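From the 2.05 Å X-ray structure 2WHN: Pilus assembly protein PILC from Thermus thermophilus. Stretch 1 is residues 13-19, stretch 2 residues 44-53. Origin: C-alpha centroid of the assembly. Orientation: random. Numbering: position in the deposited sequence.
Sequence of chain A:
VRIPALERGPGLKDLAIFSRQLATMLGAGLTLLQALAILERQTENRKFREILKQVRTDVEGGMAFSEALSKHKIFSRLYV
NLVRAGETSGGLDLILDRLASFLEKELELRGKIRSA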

# COMPACT_ATOMS: atom_id res chain seq x y z
N LYS A 13 7.73 -9.02 0.86
CA LYS A 13 7.49 -8.93 2.29
C LYS A 13 6.99 -7.54 2.67
O LYS A 13 5.96 -7.41 3.33
CB LYS A 13 8.76 -9.27 3.09
CG LYS A 13 8.47 -9.69 4.52
CD LYS A 13 9.74 -9.96 5.31
CE LYS A 13 10.62 -8.71 5.36
NZ LYS A 13 9.83 -7.48 5.61
N ASP A 14 7.69 -6.51 2.20
CA ASP A 14 7.31 -5.13 2.50
C ASP A 14 5.87 -4.85 2.09
O ASP A 14 5.11 -4.24 2.84
CB ASP A 14 8.26 -4.16 1.80
CG ASP A 14 9.72 -4.42 2.13
OD1 ASP A 14 10.20 -3.92 3.17
OD2 ASP A 14 10.39 -5.13 1.34
N LEU A 15 5.49 -5.31 0.90
CA LEU A 15 4.15 -5.08 0.39
C LEU A 15 3.09 -5.87 1.16
O LEU A 15 2.00 -5.36 1.41
CB LEU A 15 4.08 -5.41 -1.11
CG LEU A 15 2.72 -5.13 -1.76
CD1 LEU A 15 2.37 -3.64 -1.65
CD2 LEU A 15 2.72 -5.57 -3.21
N ALA A 16 3.41 -7.10 1.52
CA ALA A 16 2.50 -7.92 2.32
C ALA A 16 2.22 -7.29 3.68
O ALA A 16 1.07 -7.24 4.12
CB ALA A 16 3.06 -9.33 2.49
N ILE A 17 3.27 -6.83 4.35
CA ILE A 17 3.14 -6.18 5.65
C ILE A 17 2.29 -4.92 5.54
O ILE A 17 1.28 -4.77 6.25
CB ILE A 17 4.52 -5.86 6.26
CG1 ILE A 17 5.25 -7.15 6.61
CG2 ILE A 17 4.38 -4.98 7.50
CD1 ILE A 17 6.66 -6.94 7.12
N PHE A 18 2.65 -4.04 4.61
CA PHE A 18 1.86 -2.84 4.34
C PHE A 18 0.38 -3.16 4.16
O PHE A 18 -0.48 -2.50 4.73
CB PHE A 18 2.37 -2.11 3.10
CG PHE A 18 1.40 -1.10 2.56
CD1 PHE A 18 1.24 0.13 3.17
CD2 PHE A 18 0.65 -1.38 1.43
CE1 PHE A 18 0.34 1.06 2.68
CE2 PHE A 18 -0.24 -0.45 0.93
CZ PHE A 18 -0.40 0.76 1.55
N SER A 19 0.10 -4.14 3.30
CA SER A 19 -1.27 -4.48 2.94
C SER A 19 -2.06 -5.02 4.14
O SER A 19 -3.22 -4.68 4.32
CB SER A 19 -1.29 -5.52 1.80
OG SER A 19 -0.67 -5.01 0.63
N GLU A 44 9.34 -0.26 7.40
CA GLU A 44 10.75 -0.54 7.67
C GLU A 44 11.66 -0.13 6.51
O GLU A 44 12.74 0.42 6.73
CB GLU A 44 10.96 -2.02 8.00
CG GLU A 44 12.12 -2.27 8.95
CD GLU A 44 12.95 -3.48 8.57
OE1 GLU A 44 12.39 -4.43 7.97
OE2 GLU A 44 14.17 -3.48 8.86
N ASN A 45 11.24 -0.45 5.29
CA ASN A 45 12.02 -0.12 4.10
C ASN A 45 11.98 1.37 3.77
O ASN A 45 10.92 1.93 3.55
CB ASN A 45 11.53 -0.94 2.91
CG ASN A 45 12.33 -0.68 1.65
OD1 ASN A 45 13.36 -1.31 1.41
ND2 ASN A 45 11.85 0.25 0.83
N ARG A 46 13.15 2.00 3.73
CA ARG A 46 13.24 3.45 3.58
C ARG A 46 12.61 3.94 2.28
O ARG A 46 12.00 5.01 2.24
CB ARG A 46 14.69 3.92 3.63
CG ARG A 46 14.85 5.43 3.56
CD ARG A 46 16.25 5.84 3.15
NE ARG A 46 16.43 5.82 1.70
CZ ARG A 46 16.07 6.82 0.89
NH1 ARG A 46 15.51 7.92 1.39
NH2 ARG A 46 16.27 6.72 -0.42
N LYS A 47 12.83 3.18 1.21
CA LYS A 47 12.29 3.53 -0.10
C LYS A 47 10.77 3.38 -0.13
O LYS A 47 10.07 4.19 -0.75
CB LYS A 47 12.94 2.69 -1.19
CG LYS A 47 12.77 3.26 -2.59
CD LYS A 47 14.06 3.13 -3.40
CE LYS A 47 14.05 4.07 -4.59
NZ LYS A 47 15.37 4.10 -5.29
N PHE A 48 10.26 2.35 0.54
CA PHE A 48 8.82 2.18 0.66
C PHE A 48 8.22 3.29 1.52
O PHE A 48 7.14 3.80 1.22
CB PHE A 48 8.46 0.81 1.23
CG PHE A 48 7.07 0.36 0.88
CD1 PHE A 48 6.39 0.92 -0.19
CD2 PHE A 48 6.46 -0.66 1.60
CE1 PHE A 48 5.10 0.50 -0.51
CE2 PHE A 48 5.19 -1.10 1.26
CZ PHE A 48 4.51 -0.52 0.21
N ARG A 49 8.95 3.69 2.56
CA ARG A 49 8.54 4.80 3.42
C ARG A 49 8.40 6.08 2.61
O ARG A 49 7.44 6.83 2.78
CB ARG A 49 9.54 5.01 4.55
CG ARG A 49 9.22 4.25 5.83
CD ARG A 49 9.56 5.07 7.07
NE ARG A 49 10.94 5.55 7.05
CZ ARG A 49 12.01 4.76 7.07
NH1 ARG A 49 11.88 3.44 7.09
NH2 ARG A 49 13.22 5.30 7.06
N GLU A 50 9.39 6.35 1.77
CA GLU A 50 9.35 7.53 0.91
C GLU A 50 8.17 7.43 -0.05
O GLU A 50 7.47 8.42 -0.29
CB GLU A 50 10.66 7.69 0.14
CG GLU A 50 11.82 8.14 1.01
CD GLU A 50 12.05 9.64 0.93
OE1 GLU A 50 11.11 10.36 0.52
OE2 GLU A 50 13.17 10.10 1.25
N ILE A 51 7.93 6.23 -0.56
CA ILE A 51 6.80 5.98 -1.45
C ILE A 51 5.48 6.30 -0.75
O ILE A 51 4.60 6.93 -1.32
CB ILE A 51 6.75 4.50 -1.89
CG1 ILE A 51 7.97 4.15 -2.75
CG2 ILE A 51 5.46 4.20 -2.63
CD1 ILE A 51 7.90 4.70 -4.14
N LEU A 52 5.35 5.81 0.47
CA LEU A 52 4.09 5.91 1.20
C LEU A 52 3.82 7.34 1.67
O LEU A 52 2.67 7.77 1.70
CB LEU A 52 4.06 4.94 2.37
CG LEU A 52 4.10 3.47 1.96
CD1 LEU A 52 4.18 2.57 3.19
CD2 LEU A 52 2.88 3.12 1.11
N LYS A 53 4.88 8.07 1.99
CA LYS A 53 4.73 9.49 2.30
C LYS A 53 4.21 10.27 1.10
O LYS A 53 3.41 11.19 1.24
CB LYS A 53 6.05 10.09 2.80
CG LYS A 53 6.55 9.45 4.08
CD LYS A 53 7.85 10.08 4.57
CE LYS A 53 8.39 9.32 5.78
NZ LYS A 53 9.53 10.01 6.43
O HOH W 1 8.82 -1.97 4.23

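Two helical segments of one chain of the pilus assembly protein PilC meet here. Helix 13-19 and helix 46-53 run in roughly the same direction, with 44° between their N-to-C directions. Their axes come no closer than 11.2 Å. At that spacing the backbones do not touch, and large side chains must fill the gap. The contact is modest, with 282 Å² buried in all.

The main bump is the ring of Phe48. Its CA-to-CB bond points toward the first helix, and chi1 is t. The ring enters a shallow hollow formed by Asp14, Leu15 and Phe18. At one corner of the ring, CE2 of Phe48 lies 3.5 Å from O of Asp14, 4.2 Å from CA of Leu15 and 3.5 Å from CB of Phe18. The ring therefore reaches the backbone of the first helix. Asp14 O sits at the ring edge, near the ring plane. Asp14 O also accepts the helical hydrogen bond from Phe18 N, at 3.0 Å. Leu15 adds its side chain to the hollow, with CD1 4.2 Å from CZ of Phe48.

Phe18 fills the space further along. It also points toward the other helix with chi1 t. The two aromatic rings form an offset edge-to-face pair, with the edge of Phe48 toward the face of Phe18. Their centroids are 5.5 Å apart and their planes meet at 68°. Such an arrangement lets two bulky rings pack without lying flat on each other. Phe18 CE1 reaches 3.6 Å from CD2 of Leu52. Leu52 lies four residues after Phe48, about one helical turn on, so both side chains can face the first helix. Phe18 thus touches both of them. Phe18, Phe48, Leu15 and Leu52 are all buried, and they make up the apolar part of the contact.

The other end is polar. Asp14 and Asn45 have the nearest CA atoms across the contact, 7.1 Å apart. Asp14 points toward the second stretch, and its OD1 packs 3.3 Å from CB of Asn45. No direct hydrogen bond links the two stretches. A water bridges them instead: it donates to OD1 of Asp14 at 2.6 Å and accepts from N of Asn45 at 3.0 Å. Asn45 occupies the N-cap position, just before the second helix.

Ala16 faces away. Ile17 has its CA-to-CB bond toward the other stretch, but its side chain stops short and makes no contact.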